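Periplasmic beta-glucosidase (Pseudomonas aeruginosa, PDB 6R5T) probably hydrolyses terminal, non-reducing beta-D-glucosyl residues of glycosides in the periplasm, releasing beta-D-glucose, and is held here with lactose in an inactive engineered form. Local coordinates at residues I90-A95 against K562-F567; M126-I129 against R134-R137; Y181-G186 against V193-P198; G396-A401 against A484-S489. The protein carries 1 engineered substitution. All coordinates share one frame; numbering follows the deposited sequence.

Contact 1: I90-A95 against K562-F567; sequences ISLGLA and KLTMSF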
loop_
_atom_site.group_PDB
_atom_site.type_symbol
_atom_site.label_atom_id
_atom_site.label_comp_id
_atom_site.label_asym_id
_atom_site.label_seq_id
_atom_site.Cartn_x
_atom_site.Cartn_y
_atom_site.Cartn_z
ATOM N N ILE A 90 -18.179 -18.752 -2.620
ATOM C CA ILE A 90 -17.837 -17.440 -2.053
ATOM C C ILE A 90 -18.133 -16.357 -3.040
ATOM O O ILE A 90 -18.115 -16.558 -4.265
ATOM C CB ILE A 90 -16.397 -17.429 -1.505
ATOM C CG1 ILE A 90 -15.373 -17.813 -2.587
ATOM C CG2 ILE A 90 -16.265 -18.318 -0.312
ATOM C CD1 ILE A 90 -13.972 -17.352 -2.296
ATOM N N SER A 91 -18.385 -15.142 -2.534
ATOM C CA SER A 91 -18.738 -13.992 -3.394
ATOM C C SER A 91 -17.710 -13.775 -4.499
ATOM O O SER A 91 -18.090 -13.414 -5.591
ATOM C CB SER A 91 -18.949 -12.743 -2.574
ATOM O OG SER A 91 -20.062 -12.929 -1.738
ATOM N N LEU A 92 -16.420 -13.946 -4.208
ATOM C CA LEU A 92 -15.424 -13.648 -5.253
ATOM C C LEU A 92 -15.634 -14.630 -6.415
ATOM O O LEU A 92 -15.427 -14.273 -7.562
ATOM C CB LEU A 92 -14.053 -13.733 -4.567
ATOM C CG LEU A 92 -12.885 -13.290 -5.412
ATOM C CD1 LEU A 92 -13.026 -11.844 -5.826
ATOM C CD2 LEU A 92 -11.626 -13.540 -4.587
ATOM N N GLY A 93 -16.081 -15.866 -6.164
ATOM C CA GLY A 93 -16.434 -16.882 -7.163
ATOM C C GLY A 93 -17.757 -16.553 -7.848
ATOM O O GLY A 93 -17.912 -16.724 -9.055
ATOM N N LEU A 94 -18.750 -16.080 -7.115
ATOM C CA LEU A 94 -20.015 -15.649 -7.726
ATOM C C LEU A 94 -19.758 -14.520 -8.707
ATOM O O LEU A 94 -20.397 -14.466 -9.762
ATOM C CB LEU A 94 -20.996 -15.167 -6.650
ATOM C CG LEU A 94 -21.467 -16.210 -5.653
ATOM C CD1 LEU A 94 -22.287 -15.592 -4.517
ATOM C CD2 LEU A 94 -22.316 -17.250 -6.391
ATOM N N ALA A 95 -18.893 -13.562 -8.364
ATOM C CA ALA A 95 -18.602 -12.437 -9.249
ATOM C C ALA A 95 -18.007 -12.955 -10.552
ATOM O O ALA A 95 -18.265 -12.359 -11.584
ATOM C CB ALA A 95 -17.662 -11.458 -8.565
ATOM N N LYS A 562 -14.623 -15.709 -15.392
ATOM C CA LYS A 562 -13.540 -14.753 -15.653
ATOM C C LYS A 562 -13.210 -14.015 -14.379
ATOM O O LYS A 562 -14.110 -13.654 -13.620
ATOM C CB LYS A 562 -13.941 -13.810 -16.801
ATOM C CG LYS A 562 -13.803 -14.512 -18.179
ATOM C CD LYS A 562 -14.092 -13.633 -19.305
ATOM C CE LYS A 562 -13.877 -14.294 -20.654
ATOM N NZ LYS A 562 -12.425 -14.363 -21.003
ATOM N N LEU A 563 -11.929 -13.720 -14.192
ATOM C CA LEU A 563 -11.442 -13.050 -12.971
ATOM C C LEU A 563 -12.104 -11.703 -12.797
ATOM O O LEU A 563 -12.194 -10.948 -13.780
ATOM C CB LEU A 563 -9.933 -12.896 -12.980
ATOM C CG LEU A 563 -9.166 -14.200 -13.115
ATOM C CD1 LEU A 563 -7.691 -13.887 -13.132
ATOM C CD2 LEU A 563 -9.512 -15.198 -11.997
ATOM N N THR A 564 -12.431 -11.350 -11.551
ATOM C CA THR A 564 -12.862 -9.957 -11.243
ATOM C C THR A 564 -11.841 -9.254 -10.348
ATOM O O THR A 564 -12.141 -8.184 -9.806
ATOM C CB THR A 564 -14.235 -9.936 -10.570
ATOM O OG1 THR A 564 -14.169 -10.546 -9.271
ATOM C CG2 THR A 564 -15.277 -10.616 -11.452
ATOM N N MET A 565 -10.709 -9.900 -10.122
ATOM C CA MET A 565 -9.582 -9.273 -9.384
ATOM C C MET A 565 -8.315 -9.754 -10.073
ATOM O O MET A 565 -8.213 -10.942 -10.453
ATOM C CB MET A 565 -9.651 -9.697 -7.927
ATOM C CG MET A 565 -8.752 -8.905 -7.009
ATOM S SD MET A 565 -9.231 -9.220 -5.284
ATOM C CE MET A 565 -7.932 -8.295 -4.478
ATOM N N SER A 566 -7.394 -8.844 -10.265
ATOM C CA SER A 566 -6.088 -9.081 -10.937
ATOM C C SER A 566 -5.263 -10.032 -10.066
ATOM O O SER A 566 -5.292 -9.897 -8.835
ATOM C CB SER A 566 -5.420 -7.749 -11.090
ATOM O OG SER A 566 -6.135 -6.950 -12.016
ATOM N N PHE A 567 -4.538 -10.986 -10.662
ATOM C CA PHE A 567 -3.682 -11.916 -9.900
ATOM C C PHE A 567 -2.252 -11.416 -9.990
ATOM O O PHE A 567 -1.677 -11.422 -11.089
ATOM C CB PHE A 567 -3.796 -13.340 -10.423
ATOM C CG PHE A 567 -4.961 -14.119 -9.870
ATOM C CD1 PHE A 567 -6.203 -13.558 -9.664
ATOM C CD2 PHE A 567 -4.820 -15.468 -9.583
ATOM C CE1 PHE A 567 -7.269 -14.284 -9.145
ATOM C CE2 PHE A 567 -5.907 -16.201 -9.125
ATOM C CZ PHE A 567 -7.120 -15.623 -8.869
HETATM O O HOH W 1 -13.143 -13.116 -9.315
#
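T564 meets L92 and A95 with the two branches of its side chain. The hydroxyl branch serves both partners. T564 OG1 lies 3.7 Å from A95 CB and 3.9 Å from L92 CD1. The methyl branch takes the other role: T564 CG2 rests against the backbone carbonyl of A95, 3.5 Å from A95 O. The first torsion explains this split. At chi1 66° OG1 sits between the backbone N and the carbonyl carbon of T564, which leaves CG2 beside the N. OG1 is not left to apolar neighbours alone, since it also hydrogen-bonds F142 O. L92 reaches across by its tip. Its CG is anti to the backbone N (chi1 -173°), and CD1 is the carbon that arrives at the threonine. The side chains of L92 and T564 run past each other in opposite directions.

Helix 91-95 belongs to the TIM-barrel-like N-terminal part of this family 3 glycosidase. The partner loop, after helix 545-553, belongs to the C-terminal part. The contact is therefore a buried piece of the seam between the two. One water bridges the backbones: it donates to L92 O at 3.1 Å and accepts from T564 N at 2.9 Å. No direct hydrogen bond joins the segments. Helix 146-161 borders the same spot, with L152 touching A95 and L148 touching T564. Beside it W98 packs on T564 and gives its NE1 hydrogen to K562 O.

Contact 2: M126-I129 against R134-R137; sequences MVDI and RWGR. With BGC (beta-D-glucopyranose), chain C.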
loop_
_atom_site.group_PDB
_atom_site.type_symbol
_atom_site.label_atom_id
_atom_site.label_comp_id
_atom_site.label_asym_id
_atom_site.label_seq_id
_atom_site.Cartn_x
_atom_site.Cartn_y
_atom_site.Cartn_z
ATOM N N MET A 126 -21.755 -7.925 1.265
ATOM C CA MET A 126 -20.463 -7.247 1.440
ATOM C C MET A 126 -20.034 -6.688 0.100
ATOM O O MET A 126 -19.914 -7.457 -0.839
ATOM C CB MET A 126 -19.445 -8.258 1.988
ATOM C CG MET A 126 -18.100 -7.653 2.380
ATOM S SD MET A 126 -17.038 -7.420 0.964
ATOM C CE MET A 126 -15.415 -7.427 1.764
ATOM N N VAL A 127 -19.860 -5.382 0.013
ATOM C CA VAL A 127 -19.601 -4.677 -1.265
ATOM C C VAL A 127 -18.368 -3.797 -1.185
ATOM O O VAL A 127 -18.267 -2.824 -1.969
ATOM C CB VAL A 127 -20.854 -3.896 -1.671
ATOM C CG1 VAL A 127 -22.038 -4.857 -1.771
ATOM C CG2 VAL A 127 -21.207 -2.739 -0.757
ATOM N N ASP A 128 -17.430 -4.152 -0.319
ATOM C CA ASP A 128 -16.171 -3.398 -0.204
ATOM C C ASP A 128 -15.299 -3.689 -1.429
ATOM O O ASP A 128 -15.091 -4.853 -1.743
ATOM C CB ASP A 128 -15.452 -3.767 1.073
ATOM C CG ASP A 128 -16.300 -3.716 2.328
ATOM O OD1 ASP A 128 -17.065 -2.767 2.445
ATOM O OD2 ASP A 128 -16.144 -4.600 3.147
ATOM N N ILE A 129 -14.812 -2.654 -2.131
ATOM C CA ILE A 129 -13.813 -2.812 -3.207
ATOM C C ILE A 129 -12.531 -3.346 -2.591
ATOM O O ILE A 129 -12.055 -2.824 -1.562
ATOM C CB ILE A 129 -13.600 -1.435 -3.865
ATOM C CG1 ILE A 129 -14.886 -1.032 -4.577
ATOM C CG2 ILE A 129 -12.411 -1.365 -4.781
ATOM C CD1 ILE A 129 -15.262 -1.920 -5.705
ATOM N N ARG A 134 -3.752 -9.363 -0.085
ATOM C CA ARG A 134 -3.326 -9.928 1.233
ATOM C C ARG A 134 -4.485 -10.001 2.222
ATOM O O ARG A 134 -4.450 -10.830 3.137
ATOM C CB ARG A 134 -2.240 -9.046 1.847
ATOM C CG ARG A 134 -0.967 -8.998 1.020
ATOM C CD ARG A 134 0.015 -8.022 1.634
ATOM N NE ARG A 134 -0.393 -6.656 1.380
ATOM C CZ ARG A 134 0.334 -5.601 1.711
ATOM N NH1 ARG A 134 1.470 -5.736 2.362
ATOM N NH2 ARG A 134 -0.106 -4.397 1.445
ATOM N N TRP A 135 -5.479 -9.154 2.059
ATOM C CA TRP A 135 -6.581 -9.046 3.052
ATOM C C TRP A 135 -7.412 -10.349 3.057
ATOM O O TRP A 135 -7.872 -10.777 2.001
ATOM C CB TRP A 135 -7.410 -7.826 2.688
ATOM C CG TRP A 135 -8.460 -7.438 3.697
ATOM C CD1 TRP A 135 -8.262 -7.179 5.014
ATOM C CD2 TRP A 135 -9.823 -7.066 3.444
ATOM N NE1 TRP A 135 -9.412 -6.714 5.603
ATOM C CE2 TRP A 135 -10.377 -6.606 4.654
ATOM C CE3 TRP A 135 -10.633 -7.058 2.307
ATOM C CZ2 TRP A 135 -11.685 -6.127 4.761
ATOM C CZ3 TRP A 135 -11.941 -6.627 2.413
ATOM C CH2 TRP A 135 -12.462 -6.148 3.635
ATOM N N GLY A 136 -7.692 -10.901 4.234
ATOM C CA GLY A 136 -8.396 -12.183 4.313
ATOM C C GLY A 136 -9.839 -12.072 3.889
ATOM O O GLY A 136 -10.411 -13.062 3.460
ATOM N N ARG A 137 -10.402 -10.872 3.880
ATOM C CA ARG A 137 -11.839 -10.719 3.542
ATOM C C ARG A 137 -12.084 -10.449 2.069
ATOM O O ARG A 137 -13.241 -10.192 1.687
ATOM C CB ARG A 137 -12.433 -9.659 4.451
ATOM C CG ARG A 137 -12.218 -9.997 5.913
ATOM C CD ARG A 137 -12.999 -9.107 6.892
ATOM N NE ARG A 137 -14.388 -9.527 6.860
ATOM C CZ ARG A 137 -15.255 -9.423 7.873
ATOM N NH1 ARG A 137 -14.887 -8.848 9.004
ATOM N NH2 ARG A 137 -16.474 -9.940 7.716
HETATM C C2 BGC C . -20.388 -9.581 10.362
HETATM C C3 BGC C . -20.495 -9.502 11.899
HETATM C C4 BGC C . -19.123 -9.985 12.443
HETATM C C5 BGC C . -18.066 -9.004 11.904
HETATM C C6 BGC C . -16.656 -9.379 12.304
HETATM C C1 BGC C . -19.214 -8.713 9.895
HETATM O O1 BGC C . -19.134 -8.948 8.524
HETATM O O2 BGC C . -21.555 -9.151 9.672
HETATM O O3 BGC C . -21.523 -10.412 12.339
HETATM O O4 BGC C . -19.175 -9.916 13.877
HETATM O O5 BGC C . -18.004 -9.142 10.516
HETATM O O6 BGC C . -15.734 -8.406 11.799
#
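R137, whose backbone O meets M126, carries an NH2 gripped by three oxygens, two of the glucose and one of E140. R137 NH2 donates to BGC O1 at 3.0 Å, a bent bond, and to BGC O5 at 3.3 Å, straighter at 156°. Both segments lie in the loop that follows strand 121-122 of the TIM-barrel-like domain, and this loop helps line the sugar pocket. NH1 of R137 adds a bond to BGC O6 at 3.0 Å, and only a weak one to BGC O5. The ring oxygen lies in the guanidinium plane, at its edge. The protein holds the same group through a salt bridge from NH2 to E140 and a hydrogen bond between NH1 and Y181 OH. A bend at chi3 (75°) turns the chain toward the glucose.

Behind the arginine the packing is mostly apolar. The methyl of M126 touches two parts of the other segment: M126 CE is 3.6 Å from W135 CZ3 and 3.5 Å from R137 O. M126 and W135 approach from opposite directions. One face of the W135 ring carries R137 CB, offset toward the rim. D128 comes to the edge of the same ring, with OD2 4.0 Å from W135 CH2. Its carboxylate plane is turned 52° from the indole. Y208 holds D128 OD1, D189 holds W135 NE1, and D128 OD2 bonds H177, which itself binds the glucose, so D128 is a second-shell residue. Within its own segment M126 folds back, and its SD takes a weak bond from D128 N at 3.5 Å.

Contact 3: Y181-G186 against V193-P198; sequences YGAAEG and VDMSLP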
loop_
_atom_site.group_PDB
_atom_site.type_symbol
_atom_site.label_atom_id
_atom_site.label_comp_id
_atom_site.label_asym_id
_atom_site.label_seq_id
_atom_site.Cartn_x
_atom_site.Cartn_y
_atom_site.Cartn_z
ATOM N N TYR A 181 -13.598 -0.523 4.068
ATOM C CA TYR A 181 -12.948 -1.512 4.949
ATOM C C TYR A 181 -11.862 -2.307 4.202
ATOM O O TYR A 181 -10.828 -2.642 4.787
ATOM C CB TYR A 181 -14.063 -2.387 5.499
ATOM C CG TYR A 181 -13.681 -3.468 6.467
ATOM C CD1 TYR A 181 -12.749 -3.315 7.468
ATOM C CD2 TYR A 181 -14.353 -4.664 6.381
ATOM C CE1 TYR A 181 -12.436 -4.382 8.317
ATOM C CE2 TYR A 181 -14.110 -5.702 7.248
ATOM C CZ TYR A 181 -13.122 -5.576 8.197
ATOM O OH TYR A 181 -12.874 -6.644 9.026
ATOM N N GLY A 182 -12.067 -2.560 2.939
ATOM C CA GLY A 182 -11.133 -3.372 2.133
ATOM C C GLY A 182 -9.879 -2.635 1.709
ATOM O O GLY A 182 -9.014 -3.247 1.043
ATOM N N ALA A 183 -9.758 -1.321 2.008
ATOM C CA ALA A 183 -8.518 -0.562 1.725
ATOM C C ALA A 183 -7.543 -0.551 2.900
ATOM O O ALA A 183 -6.596 0.281 2.916
ATOM C CB ALA A 183 -8.893 0.828 1.235
ATOM N N ALA A 184 -7.733 -1.439 3.871
ATOM C CA ALA A 184 -6.853 -1.525 5.039
ATOM C C ALA A 184 -5.383 -1.451 4.633
ATOM O O ALA A 184 -4.919 -2.256 3.795
ATOM C CB ALA A 184 -7.102 -2.834 5.754
ATOM N N GLU A 185 -4.616 -0.591 5.283
ATOM C CA GLU A 185 -3.188 -0.449 4.974
ATOM C C GLU A 185 -2.493 -1.777 5.269
ATOM O O GLU A 185 -2.775 -2.455 6.294
ATOM C CB GLU A 185 -2.627 0.726 5.769
ATOM C CG GLU A 185 -1.294 1.232 5.360
ATOM C CD GLU A 185 -1.053 2.597 6.013
ATOM O OE1 GLU A 185 -0.590 2.598 7.109
ATOM O OE2 GLU A 185 -1.470 3.625 5.446
ATOM N N GLY A 186 -1.597 -2.160 4.372
ATOM C CA GLY A 186 -0.830 -3.403 4.557
ATOM C C GLY A 186 -1.664 -4.651 4.295
ATOM O O GLY A 186 -1.165 -5.772 4.472
ATOM N N VAL A 193 -7.422 3.155 7.105
ATOM C CA VAL A 193 -7.736 3.466 5.711
ATOM C C VAL A 193 -7.556 4.938 5.516
ATOM O O VAL A 193 -8.120 5.754 6.283
ATOM C CB VAL A 193 -9.130 3.001 5.272
ATOM C CG1 VAL A 193 -9.452 3.469 3.857
ATOM C CG2 VAL A 193 -9.266 1.483 5.396
ATOM N N ASP A 194 -6.747 5.272 4.528
ATOM C CA ASP A 194 -6.432 6.693 4.282
ATOM C C ASP A 194 -6.485 6.898 2.786
ATOM O O ASP A 194 -5.759 6.172 2.082
ATOM C CB ASP A 194 -5.085 7.052 4.894
ATOM C CG ASP A 194 -4.785 8.517 4.748
ATOM O OD1 ASP A 194 -4.284 8.916 3.656
ATOM O OD2 ASP A 194 -5.075 9.218 5.707
ATOM N N MET A 195 -7.350 7.786 2.294
ATOM C CA MET A 195 -7.452 7.982 0.849
ATOM C C MET A 195 -8.056 9.354 0.559
ATOM O O MET A 195 -8.692 9.948 1.403
ATOM C CB MET A 195 -8.253 6.872 0.138
ATOM C CG MET A 195 -9.698 6.862 0.399
ATOM S SD MET A 195 -10.670 5.650 -0.579
ATOM C CE MET A 195 -9.956 4.121 0.046
ATOM N N SER A 196 -7.803 9.827 -0.646
ATOM C CA SER A 196 -8.345 11.122 -1.100
ATOM C C SER A 196 -9.863 11.050 -1.241
ATOM O O SER A 196 -10.446 9.967 -1.519
ATOM C CB SER A 196 -7.689 11.545 -2.408
ATOM O OG SER A 196 -8.234 10.800 -3.520
ATOM N N LEU A 197 -10.487 12.205 -1.198
ATOM C CA LEU A 197 -11.936 12.229 -1.422
ATOM C C LEU A 197 -12.267 11.879 -2.856
ATOM O O LEU A 197 -13.255 11.166 -3.087
ATOM C CB LEU A 197 -12.520 13.552 -0.943
ATOM C CG LEU A 197 -12.445 13.741 0.577
ATOM C CD1 LEU A 197 -12.855 15.166 0.958
ATOM C CD2 LEU A 197 -13.324 12.720 1.309
ATOM N N PRO A 198 -11.549 12.360 -3.907
ATOM C CA PRO A 198 -11.922 11.927 -5.242
ATOM C C PRO A 198 -11.869 10.404 -5.410
ATOM O O PRO A 198 -12.731 9.846 -6.084
ATOM C CB PRO A 198 -10.936 12.687 -6.135
ATOM C CG PRO A 198 -10.629 13.909 -5.343
ATOM C CD PRO A 198 -10.518 13.415 -3.912
HETATM O O HOH W 2 -5.642 2.912 2.955
#
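A183 CB sits against two side chains of the 193-198 segment. A183 CB is 3.8 Å from V193 CG1 and 3.7 Å from M195 CE. The other branch of V193 lies over the backbone, with CG2 3.6 Å from A184 N. M195 arrives end-on with its methyl. Its chi1 of 70° and a bend at chi3 (64°) curl the chain so that CE points back to the alanine. A water links the two backbones, donating to A183 O at 2.8 Å and accepting from D194 N at 3.0 Å.

The loop leads from barrel strand 172-178 into helix 197-204, whose Y204 touches both A183 and M195. S196 caps the start of that helix, with OG bonded to R199 N, and N227 holds the backbone of V193 and the carbonyl of M195. Near the dimer interface, D194 OD2 is hydrogen-bonded to S196 OG of the second subunit, S196 OG to D194 OD2 of that subunit, and E185 forms a salt bridge to its R199.

The direct contacts are apolar and the backbones meet through one water, so the segments are joined without direct hydrogen bonds, while E185 and D194 direct their charges to the second subunit.

Contact 4: G396-A401 against A484-S489; sequences GSWSAA and AHEASS. With BGC (beta-D-glucopyranose), chain C; GAL (beta-D-galactopyranose), chain B.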
loop_
_atom_site.group_PDB
_atom_site.type_symbol
_atom_site.label_atom_id
_atom_site.label_comp_id
_atom_site.label_asym_id
_atom_site.label_seq_id
_atom_site.Cartn_x
_atom_site.Cartn_y
_atom_site.Cartn_z
ATOM N N GLY A 396 -16.126 -22.859 2.126
ATOM C CA GLY A 396 -15.536 -21.529 2.246
ATOM C C GLY A 396 -15.663 -20.922 3.622
ATOM O O GLY A 396 -16.193 -21.573 4.562
ATOM N N SER A 397 -15.136 -19.717 3.754
ATOM C CA SER A 397 -15.374 -18.880 4.938
ATOM C C SER A 397 -16.803 -18.308 4.891
ATOM O O SER A 397 -17.422 -18.309 3.807
ATOM C CB SER A 397 -14.340 -17.808 5.052
ATOM O OG SER A 397 -14.512 -16.913 3.975
ATOM N N TRP A 398 -17.292 -17.864 6.042
ATOM C CA TRP A 398 -18.639 -17.262 6.241
ATOM C C TRP A 398 -19.668 -18.195 5.600
ATOM O O TRP A 398 -20.474 -17.775 4.751
ATOM C CB TRP A 398 -18.724 -15.816 5.732
ATOM C CG TRP A 398 -17.873 -14.848 6.539
ATOM C CD1 TRP A 398 -16.727 -14.233 6.122
ATOM C CD2 TRP A 398 -18.106 -14.353 7.879
ATOM N NE1 TRP A 398 -16.190 -13.468 7.146
ATOM C CE2 TRP A 398 -17.036 -13.492 8.214
ATOM C CE3 TRP A 398 -19.114 -14.548 8.836
ATOM C CZ2 TRP A 398 -16.951 -12.844 9.447
ATOM C CZ3 TRP A 398 -19.017 -13.926 10.062
ATOM C CH2 TRP A 398 -17.943 -13.094 10.376
ATOM N N SER A 399 -19.623 -19.430 6.056
ATOM C CA SER A 399 -20.475 -20.505 5.493
ATOM C C SER A 399 -21.778 -20.634 6.280
ATOM O O SER A 399 -22.529 -21.572 5.990
ATOM C CB SER A 399 -19.719 -21.795 5.448
ATOM O OG SER A 399 -19.324 -22.205 6.733
ATOM N N ALA A 400 -22.100 -19.685 7.163
ATOM C CA ALA A 400 -23.456 -19.585 7.750
ATOM C C ALA A 400 -23.845 -20.944 8.370
ATOM O O ALA A 400 -23.054 -21.476 9.132
ATOM C CB ALA A 400 -24.430 -19.098 6.679
ATOM N N ALA A 401 -25.019 -21.459 8.043
ATOM C CA ALA A 401 -25.529 -22.725 8.622
ATOM C C ALA A 401 -25.170 -23.918 7.743
ATOM O O ALA A 401 -25.731 -25.015 7.952
ATOM C CB ALA A 401 -27.001 -22.629 8.839
ATOM N N ALA A 484 -8.402 -17.433 4.435
ATOM C CA ALA A 484 -9.048 -16.322 3.682
ATOM C C ALA A 484 -10.348 -15.975 4.372
ATOM O O ALA A 484 -11.449 -16.170 3.828
ATOM C CB ALA A 484 -9.277 -16.679 2.233
ATOM N N HIS A 485 -10.186 -15.491 5.583
ATOM C CA HIS A 485 -11.318 -15.221 6.475
ATOM C C HIS A 485 -11.014 -13.933 7.257
ATOM O O HIS A 485 -9.942 -13.322 7.083
ATOM C CB HIS A 485 -11.605 -16.570 7.137
ATOM C CG HIS A 485 -11.632 -16.580 8.606
ATOM N ND1 HIS A 485 -10.507 -16.814 9.330
ATOM C CD2 HIS A 485 -12.611 -16.284 9.471
ATOM C CE1 HIS A 485 -10.805 -16.717 10.603
ATOM N NE2 HIS A 485 -12.085 -16.389 10.721
ATOM N N GLU A 486 -11.952 -13.511 8.059
ATOM C CA GLU A 486 -11.670 -12.356 8.933
ATOM C C GLU A 486 -10.339 -12.545 9.663
ATOM O O GLU A 486 -10.071 -13.633 10.248
ATOM C CB GLU A 486 -12.820 -12.170 9.900
ATOM C CG GLU A 486 -12.553 -11.067 10.894
ATOM C CD GLU A 486 -13.638 -10.839 11.904
ATOM O OE1 GLU A 486 -14.642 -11.629 11.867
ATOM O OE2 GLU A 486 -13.562 -9.817 12.669
ATOM N N ALA A 487 -9.560 -11.468 9.739
ATOM C CA ALA A 487 -8.260 -11.348 10.453
ATOM C C ALA A 487 -7.153 -12.209 9.810
ATOM O O ALA A 487 -5.983 -11.968 10.205
ATOM C CB ALA A 487 -8.386 -11.623 11.914
ATOM N N SER A 488 -7.377 -13.019 8.755
ATOM C CA SER A 488 -6.333 -13.918 8.210
ATOM C C SER A 488 -5.562 -13.235 7.075
ATOM O O SER A 488 -5.628 -13.674 5.943
ATOM C CB SER A 488 -6.932 -15.217 7.730
ATOM O OG SER A 488 -7.654 -15.857 8.763
ATOM N N SER A 489 -4.881 -12.146 7.371
ATOM C CA SER A 489 -4.102 -11.453 6.342
ATOM C C SER A 489 -2.828 -12.255 6.097
ATOM O O SER A 489 -2.222 -12.783 7.022
ATOM C CB SER A 489 -3.832 -10.072 6.778
ATOM O OG SER A 489 -5.065 -9.406 6.960
HETATM C C2 BGC C . -20.388 -9.581 10.362
HETATM C C3 BGC C . -20.495 -9.502 11.899
HETATM C C4 BGC C . -19.123 -9.985 12.443
HETATM C C5 BGC C . -18.066 -9.004 11.904
HETATM C C6 BGC C . -16.656 -9.379 12.304
HETATM C C1 BGC C . -19.214 -8.713 9.895
HETATM O O1 BGC C . -19.134 -8.948 8.524
HETATM O O2 BGC C . -21.555 -9.151 9.672
HETATM O O3 BGC C . -21.523 -10.412 12.339
HETATM O O4 BGC C . -19.175 -9.916 13.877
HETATM O O5 BGC C . -18.004 -9.142 10.516
HETATM O O6 BGC C . -15.734 -8.406 11.799
HETATM C C1 GAL B . -18.951 -11.146 14.574
HETATM C C2 GAL B . -20.027 -12.207 14.269
HETATM C C3 GAL B . -19.730 -13.440 15.129
HETATM C C4 GAL B . -18.302 -13.931 14.794
HETATM C C5 GAL B . -17.319 -12.764 15.012
HETATM C C6 GAL B . -15.906 -13.128 14.572
HETATM O O2 GAL B . -21.307 -11.672 14.567
HETATM O O3 GAL B . -20.692 -14.457 14.780
HETATM O O4 GAL B . -18.354 -14.308 13.398
HETATM O O5 GAL B . -17.665 -11.593 14.191
HETATM O O6 GAL B . -15.047 -11.972 14.734
#
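W398 and E486 meet at the sugar, and the bonds of E486 to it come first. E486 OE2 accepts from BGC O6 at 2.7 Å, and E486 OE1 accepts from GAL O6 at 2.9 Å. One carboxylate thus holds the 6-hydroxyls of both halves of the lactose. The chain is nearly fully extended, with chi1 176° and chi2 -179°, and this carries the group out to the ligand. E486 OE2 is also bonded to Y190 and forms a salt bridge with R585 of the second subunit, so the neighbouring chain probably helps position this carboxylate. The engineered N255 lines the same pocket.

Aromatic contacts follow. The carboxylate lies at the rim of the W398 indole, with E486 OE1 3.6 Å from W398 CZ2 and the two planes 21° apart. The far end of the same ring approaches the sugars: W398 CH2 is 3.3 Å from GAL O4 and 3.9 Å from BGC C4.

Backbone and small side chains make the rest. S397 CB packs on H485 CB at 3.7 Å. S397 OG lies 3.2 Å from A484 O. A type II turn from H485 to S488 shapes the second loop, closed by S488 N donating to H485 O at 3.1 Å.

Both loops belong to the C-terminal domain of this family 3 glycosidase, which thereby supplies W398 and E486 to a sugar pocket otherwise lined largely by the barrel domain. Loop 396-401 follows helix 391-394 and is tied to the barrel by H82, which bonds S397 O. Loop 484-489 follows strand 472-478 of the mixed sheet and leads toward helix 497-508.

Overall arrangement
Contact 1 opens first in the chain, at 90-95, and closes last, at 562-567. It spans a very long loop, and the other three contacts are nested inside it. They follow in series and none cross. Contact 2 closes a short loop after strand 121-122, and contact 3 a similar one after strand 172-178, both in the barrel domain. Contact 4 closes a longer loop within the C-terminal domain. Contact 1 ties the two domains together directly. It also touches contact 4, where I90 packs on G396. Contacts 2 and 4 touch and share the glucose. Contact 2 also touches contact 3; their centres are about 12 Å apart. Contacts 2, 3 and 4 reach the second subunit.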